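Long-range contact in CalS11 (PDB 3TOS), which probably acts as an O-methyltransferase in calicheamicin biosynthesis in Micromonospora echinospora, binding S-adenosyl-L-homocysteine: residues Phe112-Ala125 with Asp219-Arg231. Numbering follows the deposited sequence. Where two conformers were deposited one is given.
Sequences FPDVNDVDRVGPTA and DNPKWPGENIAMR. With SAH (S-adenosyl-L-homocysteine), chain O; GLU (glutamic acid), chain P.
Phe112 meets the far end of the Trp223 six-membered ring obliquely, CE2 lying 3.6 Å from Trp223 CH2 with the planes at 72°, and the pair illustrates how a loop can be joined to a turn and the helix after it by an aromatic ring, aliphatic packing and a few waters. On its other side Phe112 presents its edge to the adenine of S-adenosyl-L-homocysteine, CD1 being 3.5 Å from C8. Thr124 crosses the indole at about a right angle and brings OG1 to 3.5 Å from Trp223 CZ2, while Ala125 CB packs near CZ3. Trp223 NE1 donates an almost straight bond, 2.9 Å at 174°, to OE2 of the bound glutamate. Lys222 CG, anti to the backbone N (chi1 -172°), lies over one face of the Trp223 ring; the chain then bends at chi3 and sends NZ to the same oxygen in a weak bond. A water links Lys222 NZ, Thr124 OG1 and glutamate OE1.

Behind this shell, the side chains of Val121 and Pro224 run past each other in opposite directions, CG2 against CD, and Val118 meets Ile228 tip to tip, CB to CD1 at 3.7 Å. Water bridges Asp119 OD1 to Gly225 N of helix 225-233; another joins Asp119 O, Gly122 N and Lys222 O. Asn116 N in turn binds Asp119 OD2, and the Asx turn of Asn220 shapes the loop before Trp223.

A leucine in place of Trp223 would probably leave glutamate OE2 without its straight N-H donor and open a gap beside Phe112. The side-chain carboxylate of the bound glutamate thus receives a neutral donor, a weak cationic one and a water, a setting likely to stabilise its negative charge in this Rossmann-like methyltransferase fold.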
loop_
_atom_site.group_PDB
_atom_site.type_symbol
_atom_site.label_atom_id
_atom_site.label_comp_id
_atom_site.label_asym_id
_atom_site.label_seq_id
_atom_site.Cartn_x
_atom_site.Cartn_y
_atom_site.Cartn_z
ATOM N N PHE B 112 9.553 -8.310 -46.968
ATOM C CA PHE B 112 8.964 -6.992 -47.214
ATOM C C PHE B 112 8.387 -6.878 -48.627
ATOM O O PHE B 112 9.071 -7.206 -49.599
ATOM C CB PHE B 112 10.053 -5.889 -47.104
ATOM C CG PHE B 112 10.646 -5.700 -45.747
ATOM C CD1 PHE B 112 9.919 -5.855 -44.579
ATOM C CD2 PHE B 112 11.968 -5.253 -45.654
ATOM C CE1 PHE B 112 10.503 -5.661 -43.333
ATOM C CE2 PHE B 112 12.560 -5.026 -44.392
ATOM C CZ PHE B 112 11.821 -5.227 -43.235
ATOM N N PRO B 113 7.136 -6.403 -48.794
ATOM C CA PRO B 113 6.589 -6.359 -50.170
ATOM C C PRO B 113 6.965 -5.103 -50.970
ATOM O O PRO B 113 6.915 -5.115 -52.213
ATOM C CB PRO B 113 5.071 -6.369 -49.941
ATOM C CG PRO B 113 4.933 -5.630 -48.616
ATOM C CD PRO B 113 6.111 -6.074 -47.772
ATOM N N ASP B 114 7.294 -4.029 -50.244
ATOM C CA ASP B 114 7.816 -2.786 -50.820
ATOM C C ASP B 114 8.440 -2.058 -49.663
ATOM O O ASP B 114 8.192 -2.442 -48.491
ATOM C CB ASP B 114 6.688 -1.935 -51.411
ATOM C CG ASP B 114 5.480 -1.859 -50.517
ATOM O OD1 ASP B 114 5.550 -1.469 -49.330
ATOM O OD2 ASP B 114 4.434 -2.256 -50.991
ATOM N N VAL B 115 9.270 -1.054 -49.936
ATOM C CA VAL B 115 9.574 -0.151 -48.834
ATOM C C VAL B 115 9.412 1.318 -49.215
ATOM O O VAL B 115 9.376 1.669 -50.393
ATOM C CB VAL B 115 11.015 -0.402 -48.258
ATOM C CG1 VAL B 115 11.232 -1.885 -47.932
ATOM C CG2 VAL B 115 12.104 0.067 -49.229
ATOM N N ASN B 116 9.340 2.200 -48.208
ATOM C CA ASN B 116 9.249 3.625 -48.457
ATOM C C ASN B 116 10.657 4.188 -48.285
ATOM O O ASN B 116 11.474 3.616 -47.544
ATOM C CB ASN B 116 8.247 4.203 -47.409
ATOM C CG ASN B 116 7.927 5.646 -47.594
ATOM O OD1 ASN B 116 8.745 6.511 -47.270
ATOM N ND2 ASN B 116 6.702 5.939 -48.034
ATOM N N ASP B 117 10.918 5.317 -48.931
ATOM C CA ASP B 117 12.184 6.016 -48.717
ATOM C C ASP B 117 12.548 6.215 -47.245
ATOM O O ASP B 117 13.728 6.110 -46.907
ATOM C CB ASP B 117 12.169 7.352 -49.470
ATOM C CG ASP B 117 12.466 7.173 -50.938
ATOM O OD1 ASP B 117 12.878 6.055 -51.367
ATOM O OD2 ASP B 117 12.326 8.176 -51.665
ATOM N N VAL B 118 11.565 6.489 -46.371
ATOM C CA VAL B 118 11.915 6.703 -44.972
ATOM C C VAL B 118 12.412 5.424 -44.290
ATOM O O VAL B 118 13.098 5.501 -43.259
ATOM C CB VAL B 118 10.741 7.294 -44.100
ATOM C CG1 VAL B 118 10.232 8.581 -44.705
ATOM C CG2 VAL B 118 9.590 6.286 -43.945
ATOM N N ASP B 119 12.148 4.263 -44.895
ATOM C CA ASP B 119 12.621 2.980 -44.312
ATOM C C ASP B 119 14.035 2.658 -44.758
ATOM O O ASP B 119 14.632 1.708 -44.214
ATOM C CB ASP B 119 11.739 1.815 -44.798
ATOM C CG ASP B 119 10.273 2.000 -44.435
ATOM O OD1 ASP B 119 9.996 2.299 -43.252
ATOM O OD2 ASP B 119 9.412 1.823 -45.342
ATOM N N ARG B 120 14.579 3.421 -45.730
ATOM C CA ARG B 120 15.836 3.066 -46.400
ATOM C C ARG B 120 17.078 3.621 -45.701
ATOM O O ARG B 120 17.874 4.337 -46.306
ATOM C CB ARG B 120 15.778 3.531 -47.860
ATOM C CG ARG B 120 14.881 2.620 -48.655
ATOM C CD ARG B 120 14.852 2.990 -50.159
ATOM N NE ARG B 120 13.935 2.066 -50.779
ATOM C CZ ARG B 120 13.551 2.069 -52.035
ATOM N NH1 ARG B 120 14.038 2.968 -52.885
ATOM N NH2 ARG B 120 12.694 1.138 -52.432
ATOM N N VAL B 121 17.221 3.282 -44.430
ATOM C CA VAL B 121 18.274 3.833 -43.545
ATOM C C VAL B 121 19.453 2.834 -43.478
ATOM O O VAL B 121 20.613 3.206 -43.654
ATOM C CB VAL B 121 17.748 4.050 -42.091
ATOM C CG1 VAL B 121 18.821 4.659 -41.215
ATOM C CG2 VAL B 121 16.560 4.918 -42.106
ATOM N N GLY B 122 19.138 1.571 -43.162
ATOM C CA GLY B 122 20.134 0.510 -43.117
ATOM C C GLY B 122 20.133 -0.316 -44.377
ATOM O O GLY B 122 19.327 -0.057 -45.287
ATOM N N PRO B 123 20.966 -1.368 -44.402
ATOM C CA PRO B 123 21.222 -2.110 -45.642
ATOM C C PRO B 123 20.287 -3.303 -45.840
ATOM O O PRO B 123 20.472 -4.143 -46.738
ATOM C CB PRO B 123 22.669 -2.579 -45.473
ATOM C CG PRO B 123 22.799 -2.800 -43.973
ATOM C CD PRO B 123 21.940 -1.673 -43.343
ATOM N N THR B 124 19.277 -3.422 -44.990
ATOM C CA THR B 124 18.335 -4.542 -45.189
ATOM C C THR B 124 16.915 -4.119 -45.512
ATOM O O THR B 124 15.997 -4.952 -45.572
ATOM C CB THR B 124 18.327 -5.550 -44.018
ATOM O OG1 THR B 124 18.000 -4.855 -42.815
ATOM C CG2 THR B 124 19.683 -6.223 -43.893
ATOM N N ALA B 125 16.747 -2.841 -45.842
ATOM C CA ALA B 125 15.423 -2.326 -46.230
ATOM C C ALA B 125 15.203 -2.463 -47.746
ATOM O O ALA B 125 15.317 -1.496 -48.516
ATOM C CB ALA B 125 15.259 -0.867 -45.754
ATOM N N ASP B 219 11.990 3.020 -31.523
ATOM C CA ASP B 219 13.009 4.074 -31.401
ATOM C C ASP B 219 14.373 3.611 -31.957
ATOM O O ASP B 219 15.420 4.203 -31.629
ATOM C CB ASP B 219 13.138 4.548 -29.955
ATOM C CG ASP B 219 13.517 3.420 -28.984
ATOM O OD1 ASP B 219 13.205 2.234 -29.237
ATOM O OD2 ASP B 219 14.066 3.737 -27.910
ATOM N N ASN B 220 14.342 2.626 -32.857
ATOM C CA ASN B 220 15.570 2.113 -33.470
ATOM C C ASN B 220 15.986 2.945 -34.703
ATOM O O ASN B 220 15.222 3.063 -35.667
ATOM C CB ASN B 220 15.327 0.650 -33.845
ATOM C CG ASN B 220 16.582 -0.045 -34.407
ATOM O OD1 ASN B 220 17.503 0.602 -34.884
ATOM N ND2 ASN B 220 16.615 -1.340 -34.352
ATOM N N PRO B 221 17.185 3.538 -34.672
ATOM C CA PRO B 221 17.603 4.343 -35.818
ATOM C C PRO B 221 17.533 3.602 -37.166
ATOM O O PRO B 221 17.296 4.248 -38.206
ATOM C CB PRO B 221 19.085 4.693 -35.486
ATOM C CG PRO B 221 19.145 4.717 -33.954
ATOM C CD PRO B 221 18.165 3.565 -33.550
ATOM N N LYS B 222 17.697 2.277 -37.158
ATOM C CA LYS B 222 17.677 1.521 -38.396
ATOM C C LYS B 222 16.251 1.450 -39.000
ATOM O O LYS B 222 16.096 1.269 -40.201
ATOM C CB LYS B 222 18.189 0.104 -38.130
ATOM C CG LYS B 222 18.377 -0.698 -39.390
ATOM C CD LYS B 222 18.781 -2.127 -38.950
ATOM C CE LYS B 222 19.706 -2.742 -39.853
ATOM N NZ LYS B 222 20.076 -4.091 -39.291
ATOM N N TRP B 223 15.218 1.613 -38.144
ATOM C CA TRP B 223 13.831 1.380 -38.594
ATOM C C TRP B 223 12.927 2.440 -38.011
ATOM O O TRP B 223 12.162 2.184 -37.060
ATOM C CB TRP B 223 13.307 -0.006 -38.121
ATOM C CG TRP B 223 14.105 -1.190 -38.607
ATOM C CD1 TRP B 223 14.847 -2.037 -37.836
ATOM C CD2 TRP B 223 14.193 -1.674 -39.950
ATOM N NE1 TRP B 223 15.396 -3.032 -38.622
ATOM C CE2 TRP B 223 15.018 -2.825 -39.925
ATOM C CE3 TRP B 223 13.659 -1.245 -41.176
ATOM C CZ2 TRP B 223 15.304 -3.564 -41.058
ATOM C CZ3 TRP B 223 13.950 -2.001 -42.315
ATOM C CH2 TRP B 223 14.787 -3.130 -42.244
ATOM N N PRO B 224 13.008 3.648 -38.561
ATOM C CA PRO B 224 12.237 4.762 -38.003
ATOM C C PRO B 224 10.740 4.698 -38.399
ATOM O O PRO B 224 9.996 5.589 -37.968
ATOM C CB PRO B 224 12.940 5.987 -38.618
ATOM C CG PRO B 224 13.362 5.502 -40.002
ATOM C CD PRO B 224 13.803 4.032 -39.748
ATOM N N GLY B 225 10.307 3.683 -39.172
ATOM C CA GLY B 225 8.941 3.704 -39.703
ATOM C C GLY B 225 7.831 3.636 -38.652
ATOM O O GLY B 225 6.796 4.277 -38.805
ATOM N N GLU B 226 8.028 2.824 -37.603
ATOM C CA GLU B 226 7.007 2.746 -36.524
ATOM C C GLU B 226 6.825 4.092 -35.826
ATOM O O GLU B 226 5.690 4.494 -35.511
ATOM C CB GLU B 226 7.364 1.629 -35.547
ATOM C CG GLU B 226 7.082 0.254 -36.169
ATOM C CD GLU B 226 7.761 -0.867 -35.448
ATOM O OE1 GLU B 226 8.284 -0.648 -34.329
ATOM O OE2 GLU B 226 7.826 -1.967 -36.035
ATOM N N ASN B 227 7.938 4.794 -35.584
ATOM C CA ASN B 227 7.879 6.088 -34.932
ATOM C C ASN B 227 7.180 7.110 -35.854
ATOM O O ASN B 227 6.259 7.829 -35.422
ATOM C CB ASN B 227 9.321 6.549 -34.569
ATOM C CG ASN B 227 9.352 7.841 -33.783
ATOM O OD1 ASN B 227 8.699 8.816 -34.151
ATOM N ND2 ASN B 227 10.071 7.838 -32.655
ATOM N N ILE B 228 7.588 7.150 -37.108
ATOM C CA ILE B 228 6.979 8.081 -38.047
ATOM C C ILE B 228 5.473 7.797 -38.167
ATOM O O ILE B 228 4.656 8.744 -38.174
ATOM C CB ILE B 228 7.631 7.999 -39.442
ATOM C CG1 ILE B 228 9.104 8.479 -39.388
ATOM C CG2 ILE B 228 6.892 8.919 -40.428
ATOM C CD1 ILE B 228 9.948 7.910 -40.548
ATOM N N ALA B 229 5.107 6.513 -38.183
ATOM C CA ALA B 229 3.714 6.110 -38.230
ATOM C C ALA B 229 2.949 6.595 -36.972
ATOM O O ALA B 229 1.839 7.182 -37.073
ATOM C CB ALA B 229 3.575 4.608 -38.389
HETATM N N MSE B 230 3.512 6.339 -35.790
HETATM C CA MSE B 230 2.852 6.742 -34.565
HETATM C C MSE B 230 2.713 8.256 -34.495
HETATM O O MSE B 230 1.682 8.774 -34.049
HETATM C CB MSE B 230 3.602 6.242 -33.321
HETATM C CG MSE B 230 2.958 6.769 -32.027
HETATM SE SE MSE B 230 3.112 5.589 -30.464
HETATM C CE MSE B 230 1.509 4.509 -30.755
ATOM N N ARG B 231 3.742 8.987 -34.909
ATOM C CA ARG B 231 3.648 10.441 -34.834
ATOM C C ARG B 231 2.589 10.989 -35.783
ATOM O O ARG B 231 1.926 12.018 -35.493
ATOM C CB ARG B 231 5.028 11.060 -35.100
ATOM C CG ARG B 231 5.888 11.053 -33.866
ATOM C CD ARG B 231 7.189 11.877 -34.049
ATOM N NE ARG B 231 8.166 11.302 -34.994
ATOM C CZ ARG B 231 8.519 11.844 -36.155
ATOM N NH1 ARG B 231 9.444 11.217 -36.871
ATOM N NH2 ARG B 231 7.964 12.987 -36.576
HETATM N N SAH O . 8.162 -11.311 -35.264
HETATM C CA SAH O . 9.273 -12.007 -35.991
HETATM C CB SAH O . 10.106 -11.068 -36.847
HETATM C CG SAH O . 9.291 -10.459 -38.007
HETATM S SD SAH O . 10.400 -9.797 -39.234
HETATM C C SAH O . 10.164 -12.630 -34.918
HETATM O O SAH O . 11.173 -13.325 -35.251
HETATM O OXT SAH O . 9.860 -12.570 -33.720
HETATM C "C5'" SAH O . 9.371 -8.607 -40.109
HETATM C "C4'" SAH O . 8.162 -9.247 -40.873
HETATM O "O4'" SAH O . 7.270 -8.198 -41.275
HETATM C "C3'" SAH O . 8.664 -9.911 -42.164
HETATM O "O3'" SAH O . 8.395 -11.335 -42.132
HETATM C "C2'" SAH O . 7.907 -9.160 -43.246
HETATM O "O2'" SAH O . 7.504 -9.959 -44.378
HETATM C "C1'" SAH O . 6.681 -8.621 -42.471
HETATM N N9 SAH O . 6.071 -7.445 -43.138
HETATM C C8 SAH O . 6.622 -6.219 -43.342
HETATM N N7 SAH O . 5.715 -5.501 -44.054
HETATM C C5 SAH O . 4.624 -6.253 -44.309
HETATM C C6 SAH O . 3.352 -6.034 -45.008
HETATM N N6 SAH O . 3.118 -4.862 -45.643
HETATM N N1 SAH O . 2.478 -7.071 -45.012
HETATM C C2 SAH O . 2.743 -8.254 -44.380
HETATM N N3 SAH O . 3.917 -8.551 -43.779
HETATM C C4 SAH O . 4.839 -7.529 -43.685
HETATM N N GLU P . 13.035 -6.698 -35.120
HETATM C CA GLU P . 13.890 -7.913 -35.377
HETATM C C GLU P . 14.751 -8.186 -34.141
HETATM O O GLU P . 14.653 -7.450 -33.142
HETATM C CB GLU P . 14.806 -7.712 -36.623
HETATM C CG GLU P . 15.795 -6.531 -36.457
HETATM C CD GLU P . 16.651 -6.262 -37.703
HETATM O OE1 GLU P . 16.833 -7.178 -38.546
HETATM O OE2 GLU P . 17.227 -5.167 -37.779
HETATM O OXT GLU P . 15.583 -9.110 -34.098
HETATM O O HOH W 1 11.375 1.732 -41.018
HETATM O O HOH W 2 16.606 0.525 -42.663
HETATM O O HOH W 3 18.336 -6.177 -40.603
#